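Local coordinates for lactate dehydrogenase (Eimeria maxima, PDB 6CT6), which probably interconverts pyruvate and lactate with NAD(H) as cofactor, and is captured here with NADH and the pyruvate analogue oxamate bound, at residues M253-S256 and D260-R263; V147-I152 and S268-G273; Y223-T226 and G231-V234. All coordinates share one frame; numbering follows the deposited sequence.

All three contacts lie at the surface of the subunit. Interactions 1 and 2 share an element: interaction 1 leads into strand 263-272 and interaction 2 uses its far part, and their centres are about 17 Å apart. Interaction 3 sits on helix 216-237, with its centre about 28 Å from each of the others. Interaction 1 is local and mostly backbone chemistry, a helix end turning into a strand. Interaction 2 joins distant parts of the sequence, one NAD-binding and one C-terminal, through a lysine over a tyrosine ring and a shared water. Interaction 3 is the sparsest, a long ion pair and a water along one helix.

Interaction 1: residues M253-S256 and D260-R263; sequences MAES and DKKR
S256 meets the chain beyond its own helix with two oxygens. The carbonyl S256 O accepts K261 N at 3.0 Å. That N-H lies in the carbonyl plane, on a lone pair, with a C=O...N angle of 135°. The hydroxyl S256 OG takes R263 N at 3.2 Å, with an N-H...O angle of 155°. OG stands anti to the backbone N of S256 (chi1 -164°), which turns it toward the outgoing chain. The same OG is bonded to I288 O, so one serine hydroxyl joins the helix end to R263 and to strand 281-289. K261 CB packs at 3.5 Å from S256 OG. Farther out, the aliphatic part of K261 runs past E255, and K261 CE comes to 3.9 Å from E255 OE1. The charged K261 NZ stays 5.2 Å from E255 OE1, so the approach is not a salt bridge; E255 OE2 has a weak, long ion pair with K31. The backbone turn that sets this up is a Schellman motif ending helix 244-259, with D260 at positive phi. Behind it, K262 NZ makes a salt bridge to D260 OD1 at 2.8 Å, on the syn lone pair of the carboxylate. The bonds at S256 thus tie the end of helix 244-259 to the chain leading into strand 263-272. K262 has a second salt bridge, to E294, and D260 OD1 takes both K262 NZ and G290 N, which would favour a charged carboxylate.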
loop_
_atom_site.group_PDB
_atom_site.type_symbol
_atom_site.label_atom_id
_atom_site.label_comp_id
_atom_site.label_asym_id
_atom_site.label_seq_id
_atom_site.Cartn_x
_atom_site.Cartn_y
_atom_site.Cartn_z
ATOM N N MET B 253 -8.055 12.582 6.225
ATOM C CA MET B 253 -8.142 14.024 6.432
ATOM C C MET B 253 -8.397 14.742 5.113
ATOM O O MET B 253 -9.261 15.623 5.026
ATOM C CB MET B 253 -6.859 14.539 7.085
ATOM C CG MET B 253 -6.611 14.000 8.489
ATOM S SD MET B 253 -4.913 14.263 9.066
ATOM C CE MET B 253 -4.820 16.052 9.061
ATOM N N ALA B 254 -7.659 14.362 4.065
ATOM C CA ALA B 254 -7.859 14.966 2.751
ATOM C C ALA B 254 -9.264 14.694 2.231
ATOM O O ALA B 254 -9.878 15.558 1.595
ATOM C CB ALA B 254 -6.818 14.431 1.770
ATOM N N GLU B 255 -9.780 13.489 2.478
ATOM C CA GLU B 255 -11.128 13.152 2.033
ATOM C C GLU B 255 -12.164 14.016 2.737
ATOM O O GLU B 255 -13.152 14.440 2.127
ATOM C CB GLU B 255 -11.401 11.671 2.290
ATOM C CG GLU B 255 -12.756 11.187 1.817
ATOM C CD GLU B 255 -13.021 9.749 2.206
ATOM O OE1 GLU B 255 -12.868 9.419 3.403
ATOM O OE2 GLU B 255 -13.369 8.947 1.319
ATOM N N SER B 256 -11.952 14.285 4.025
ATOM C CA SER B 256 -12.873 15.131 4.772
ATOM C C SER B 256 -12.925 16.535 4.183
ATOM O O SER B 256 -13.998 17.145 4.109
ATOM C CB SER B 256 -12.459 15.169 6.245
ATOM O OG SER B 256 -13.505 15.664 7.065
ATOM N N ASP B 260 -16.285 17.595 2.231
ATOM C CA ASP B 260 -16.941 18.388 3.268
ATOM C C ASP B 260 -17.612 17.486 4.300
ATOM O O ASP B 260 -18.792 17.641 4.628
ATOM C CB ASP B 260 -17.950 19.356 2.652
ATOM C CG ASP B 260 -18.517 20.328 3.670
ATOM O OD1 ASP B 260 -17.778 20.734 4.594
ATOM O OD2 ASP B 260 -19.706 20.685 3.548
ATOM N N LYS B 261 -16.843 16.526 4.824
ATOM C CA LYS B 261 -17.395 15.571 5.781
ATOM C C LYS B 261 -17.523 16.164 7.179
ATOM O O LYS B 261 -18.387 15.735 7.952
ATOM C CB LYS B 261 -16.525 14.316 5.838
ATOM C CG LYS B 261 -16.568 13.438 4.595
ATOM C CD LYS B 261 -15.658 12.226 4.769
ATOM C CE LYS B 261 -16.352 10.920 4.400
ATOM N NZ LYS B 261 -17.521 10.632 5.276
ATOM N N LYS B 262 -16.679 17.138 7.521
ATOM C CA LYS B 262 -16.657 17.725 8.861
ATOM C C LYS B 262 -16.377 16.664 9.923
ATOM O O LYS B 262 -16.937 16.692 11.020
ATOM C CB LYS B 262 -17.963 18.467 9.161
ATOM C CG LYS B 262 -18.353 19.464 8.077
ATOM C CD LYS B 262 -19.576 20.294 8.449
ATOM C CE LYS B 262 -20.063 21.121 7.258
ATOM N NZ LYS B 262 -19.027 22.068 6.743
ATOM N N ARG B 263 -15.501 15.717 9.600
ATOM C CA ARG B 263 -15.052 14.762 10.600
ATOM C C ARG B 263 -14.039 15.414 11.535
ATOM O O ARG B 263 -13.391 16.409 11.203
ATOM C CB ARG B 263 -14.425 13.526 9.952
ATOM C CG ARG B 263 -15.414 12.424 9.629
ATOM C CD ARG B 263 -14.702 11.168 9.147
ATOM N NE ARG B 263 -13.892 10.550 10.194
ATOM C CZ ARG B 263 -13.288 9.371 10.071
ATOM N NH1 ARG B 263 -13.409 8.676 8.949
ATOM N NH2 ARG B 263 -12.568 8.884 11.070
#

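Interaction 2: residues V147-I152 and S268-G273; sequences VPKHMI and SCYLNG
K149 lies across one face of the Y270 ring, where its CE makes a CH-pi contact and its NZ a cation-pi contact. The pair joins the NAD-binding, Rossmann-type part of the lactate dehydrogenase fold to the C-terminal part, within one mixed sheet. K149 belongs to the loop between helix 134-145 and strand 152-155. Y270 lies on strand 263-272, which runs antiparallel beside 152-155. K149 CE sits over the centre of the Y270 ring, 3.6 Å from the ring centroid and 10° off the ring normal. K149 CD touches the inner end of the ring, at 3.6 Å from Y270 CG. K149 NZ is farther out, 4.9 Å from the centroid of the Y270 ring, yet still over the face. The lysine chain is bent at chi2 (-64°) and again at chi4, so its methylenes follow the ring before NZ lifts off. Y270 has CG anti to its backbone N (chi1 178°), which carries the ring out toward K149, with its face to the lysine chain. Two residues outside the contact help to place that ring: N279 bonds the phenol OH, and Y281 meets the ring edge-to-face. M151 N bonds to P148 O and closes a turn round K149. Beside this pair, one water joins the two backbones. It donates to K149 O and to I152 O, both at 2.7 Å, and accepts Y270 N at 2.9 Å.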
loop_
_atom_site.group_PDB
_atom_site.type_symbol
_atom_site.label_atom_id
_atom_site.label_comp_id
_atom_site.label_asym_id
_atom_site.label_seq_id
_atom_site.Cartn_x
_atom_site.Cartn_y
_atom_site.Cartn_z
ATOM N N VAL B 147 0.034 30.540 3.050
ATOM C CA VAL B 147 -1.363 30.124 2.922
ATOM C C VAL B 147 -2.109 30.486 4.201
ATOM O O VAL B 147 -1.482 30.636 5.260
ATOM C CB VAL B 147 -1.488 28.619 2.632
ATOM C CG1 VAL B 147 -0.914 28.287 1.263
ATOM C CG2 VAL B 147 -0.814 27.797 3.728
ATOM N N PRO B 148 -3.435 30.629 4.158
ATOM C CA PRO B 148 -4.182 30.917 5.388
ATOM C C PRO B 148 -3.970 29.835 6.437
ATOM O O PRO B 148 -3.798 28.656 6.119
ATOM C CB PRO B 148 -5.642 30.966 4.916
ATOM C CG PRO B 148 -5.568 31.229 3.449
ATOM C CD PRO B 148 -4.308 30.582 2.973
ATOM N N LYS B 149 -3.990 30.255 7.705
ATOM C CA LYS B 149 -3.738 29.327 8.804
ATOM C C LYS B 149 -4.746 28.186 8.830
ATOM O O LYS B 149 -4.418 27.083 9.279
ATOM C CB LYS B 149 -3.764 30.071 10.141
ATOM C CG LYS B 149 -2.722 31.166 10.273
ATOM C CD LYS B 149 -1.308 30.611 10.233
ATOM C CE LYS B 149 -0.297 31.692 10.566
ATOM N NZ LYS B 149 -0.428 32.853 9.646
ATOM N N HIS B 150 -5.974 28.430 8.375
ATOM C CA HIS B 150 -6.998 27.393 8.376
ATOM C C HIS B 150 -6.925 26.478 7.158
ATOM O O HIS B 150 -7.790 25.605 7.013
ATOM C CB HIS B 150 -8.393 28.022 8.453
ATOM C CG HIS B 150 -8.782 28.789 7.227
ATOM N ND1 HIS B 150 -8.397 30.094 7.009
ATOM C CD2 HIS B 150 -9.516 28.430 6.148
ATOM C CE1 HIS B 150 -8.879 30.507 5.851
ATOM N NE2 HIS B 150 -9.562 29.516 5.308
ATOM N N MET B 151 -5.927 26.645 6.288
ATOM C CA MET B 151 -5.770 25.797 5.111
ATOM C C MET B 151 -4.519 24.928 5.181
ATOM O O MET B 151 -4.072 24.415 4.150
ATOM C CB MET B 151 -5.741 26.645 3.840
ATOM C CG MET B 151 -7.070 27.293 3.490
ATOM S SD MET B 151 -8.390 26.115 3.120
ATOM C CE MET B 151 -7.974 25.601 1.455
ATOM N N ILE B 152 -3.945 24.745 6.367
ATOM C CA ILE B 152 -2.779 23.884 6.524
ATOM C C ILE B 152 -2.806 23.270 7.916
ATOM O O ILE B 152 -3.196 23.917 8.891
ATOM C CB ILE B 152 -1.463 24.654 6.265
ATOM C CG1 ILE B 152 -0.254 23.721 6.399
ATOM C CG2 ILE B 152 -1.325 25.838 7.213
ATOM C CD1 ILE B 152 1.012 24.278 5.769
ATOM N N SER B 268 -2.212 18.692 13.898
ATOM C CA SER B 268 -1.361 19.815 14.274
ATOM C C SER B 268 -1.900 21.086 13.627
ATOM O O SER B 268 -1.830 21.248 12.405
ATOM C CB SER B 268 0.083 19.546 13.856
ATOM O OG SER B 268 0.941 20.576 14.313
ATOM N N CYS B 269 -2.441 21.986 14.447
ATOM C CA CYS B 269 -3.102 23.193 13.975
ATOM C C CYS B 269 -2.419 24.431 14.539
ATOM O O CYS B 269 -1.895 24.416 15.656
ATOM C CB CYS B 269 -4.579 23.223 14.392
ATOM S SG CYS B 269 -5.602 21.943 13.667
ATOM N N TYR B 270 -2.455 25.511 13.761
ATOM C CA TYR B 270 -1.952 26.797 14.231
ATOM C C TYR B 270 -2.867 27.339 15.325
ATOM O O TYR B 270 -4.067 27.531 15.103
ATOM C CB TYR B 270 -1.863 27.790 13.077
ATOM C CG TYR B 270 -1.394 29.158 13.508
ATOM C CD1 TYR B 270 -0.041 29.447 13.618
ATOM C CD2 TYR B 270 -2.306 30.159 13.810
ATOM C CE1 TYR B 270 0.391 30.698 14.018
ATOM C CE2 TYR B 270 -1.886 31.412 14.210
ATOM C CZ TYR B 270 -0.537 31.677 14.313
ATOM O OH TYR B 270 -0.123 32.927 14.712
ATOM N N LEU B 271 -2.298 27.592 16.501
ATOM C CA LEU B 271 -3.037 28.092 17.652
ATOM C C LEU B 271 -2.468 29.433 18.091
ATOM O O LEU B 271 -1.248 29.623 18.110
ATOM C CB LEU B 271 -2.964 27.108 18.820
ATOM C CG LEU B 271 -3.407 25.675 18.540
ATOM C CD1 LEU B 271 -3.070 24.791 19.729
ATOM C CD2 LEU B 271 -4.890 25.630 18.226
ATOM N N ASN B 272 -3.355 30.364 18.449
ATOM C CA ASN B 272 -2.950 31.628 19.074
ATOM C C ASN B 272 -3.945 31.912 20.197
ATOM O O ASN B 272 -4.955 32.589 19.992
ATOM C CB ASN B 272 -2.889 32.771 18.069
ATOM C CG ASN B 272 -2.081 33.946 18.584
ATOM O OD1 ASN B 272 -0.850 33.908 18.592
ATOM N ND2 ASN B 272 -2.768 34.995 19.024
ATOM N N GLY B 273 -3.646 31.388 21.384
ATOM C CA GLY B 273 -4.526 31.519 22.526
ATOM C C GLY B 273 -4.954 30.173 23.070
ATOM O O GLY B 273 -4.751 29.875 24.251
HETATM O O HOH W 1 -3.617 25.287 11.162
#

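Interaction 3: residues Y223-T226 and G231-V234; sequences YNKT and GDIV. With GLC (alpha-D-glucopyranose), chain E.
K225 and D232 approach across one side of helix 216-237, where the outer part of the lysine comes near D232 OD2. This is the loose side of the contact, and K225 is exposed. K225 NZ is 3.8 Å from D232 OD2, a long salt bridge. The two side chains cross at about a right angle. The lysine bends at chi2 (-66°), which brings NZ toward the carboxylate. A water makes the firmer link: it donates to K225 O at 2.8 Å and to D232 OD2 at 2.6 Å. The other carboxylate oxygen, D232 OD1, forms a salt bridge with R235, and M51 of the second subunit packs on D232. The tight packing lies elsewhere on these segments. The buried Y223 ring rests against L192, P193 and M195, and one ring face carries a bound alpha-D-glucopyranose. GLC O5 stands 3.7 Å above the Y223 ring plane, over its centre. GLC O6 is closer to the base of the side chain, 3.1 Å from Y223 CB. The sugar thus has an aromatic platform and an acidic hydrogen-bond partner, E304. K225 and D232 instead form a long ion pair alongside a separate water bridge from backbone K225 O, with R235 probably supplying much of the charge balance at the carboxylate.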
loop_
_atom_site.group_PDB
_atom_site.type_symbol
_atom_site.label_atom_id
_atom_site.label_comp_id
_atom_site.label_asym_id
_atom_site.label_seq_id
_atom_site.Cartn_x
_atom_site.Cartn_y
_atom_site.Cartn_z
ATOM N N TYR B 223 -1.042 3.471 27.921
ATOM C CA TYR B 223 -0.524 4.834 27.884
ATOM C C TYR B 223 0.934 4.846 27.445
ATOM O O TYR B 223 1.330 5.639 26.582
ATOM C CB TYR B 223 -0.690 5.470 29.264
ATOM C CG TYR B 223 -0.131 6.868 29.415
ATOM C CD1 TYR B 223 -0.905 7.982 29.125
ATOM C CD2 TYR B 223 1.162 7.074 29.881
ATOM C CE1 TYR B 223 -0.404 9.263 29.277
ATOM C CE2 TYR B 223 1.672 8.349 30.035
ATOM C CZ TYR B 223 0.884 9.441 29.732
ATOM O OH TYR B 223 1.382 10.715 29.882
ATOM N N ASN B 224 1.744 3.954 28.016
ATOM C CA ASN B 224 3.156 3.882 27.654
ATOM C C ASN B 224 3.333 3.331 26.246
ATOM O O ASN B 224 4.109 3.872 25.449
ATOM C CB ASN B 224 3.908 3.012 28.662
ATOM C CG ASN B 224 3.958 3.631 30.043
ATOM O OD1 ASN B 224 4.070 4.848 30.185
ATOM N ND2 ASN B 224 3.871 2.793 31.071
ATOM N N LYS B 225 2.629 2.244 25.923
ATOM C CA LYS B 225 2.799 1.628 24.615
ATOM C C LYS B 225 2.388 2.571 23.491
ATOM O O LYS B 225 2.968 2.520 22.400
ATOM C CB LYS B 225 2.015 0.315 24.549
ATOM C CG LYS B 225 2.729 -0.865 25.223
ATOM C CD LYS B 225 4.012 -1.233 24.469
ATOM C CE LYS B 225 4.873 -2.262 25.193
ATOM N NZ LYS B 225 6.227 -2.334 24.570
ATOM N N THR B 226 1.417 3.453 23.739
ATOM C CA THR B 226 1.035 4.435 22.727
ATOM C C THR B 226 2.201 5.359 22.394
ATOM O O THR B 226 2.492 5.610 21.218
ATOM C CB THR B 226 -0.171 5.245 23.210
ATOM O OG1 THR B 226 -1.286 4.368 23.421
ATOM C CG2 THR B 226 -0.554 6.316 22.188
ATOM N N GLY B 231 8.496 4.128 17.725
ATOM C CA GLY B 231 9.815 3.541 17.878
ATOM C C GLY B 231 9.786 2.026 17.846
ATOM O O GLY B 231 10.706 1.390 17.328
ATOM N N ASP B 232 8.729 1.427 18.401
ATOM C CA ASP B 232 8.592 -0.026 18.346
ATOM C C ASP B 232 8.559 -0.518 16.906
ATOM O O ASP B 232 9.159 -1.548 16.580
ATOM C CB ASP B 232 7.327 -0.471 19.086
ATOM C CG ASP B 232 7.485 -0.432 20.593
ATOM O OD1 ASP B 232 8.639 -0.442 21.072
ATOM O OD2 ASP B 232 6.457 -0.402 21.300
ATOM N N ILE B 233 7.864 0.208 16.029
ATOM C CA ILE B 233 7.785 -0.193 14.628
ATOM C C ILE B 233 9.136 -0.009 13.949
ATOM O O ILE B 233 9.582 -0.869 13.183
ATOM C CB ILE B 233 6.670 0.596 13.915
ATOM C CG1 ILE B 233 5.296 0.160 14.443
ATOM C CG2 ILE B 233 6.748 0.401 12.400
ATOM C CD1 ILE B 233 4.128 0.994 13.932
ATOM N N VAL B 234 9.801 1.119 14.209
ATOM C CA VAL B 234 11.137 1.357 13.664
ATOM C C VAL B 234 12.059 0.191 14.000
ATOM O O VAL B 234 12.804 -0.305 13.147
ATOM C CB VAL B 234 11.696 2.690 14.198
ATOM C CG1 VAL B 234 13.200 2.807 13.938
ATOM C CG2 VAL B 234 10.957 3.860 13.571
HETATM C C1 GLC E . -0.765 9.662 33.085
HETATM C C2 GLC E . -2.289 9.816 32.745
HETATM C C3 GLC E . -3.130 8.783 33.527
HETATM C C4 GLC E . -2.542 7.437 33.199
HETATM C C5 GLC E . -1.205 7.402 33.910
HETATM C C6 GLC E . -0.697 5.958 33.743
HETATM O O1 GLC E . -0.469 10.409 34.232
HETATM O O2 GLC E . -2.741 11.099 33.085
HETATM O O3 GLC E . -4.450 8.810 33.062
HETATM O O4 GLC E . -3.353 6.433 33.752
HETATM O O5 GLC E . -0.323 8.292 33.250
HETATM O O6 GLC E . -0.741 5.646 32.376
HETATM O O HOH W 2 3.908 0.081 21.391
#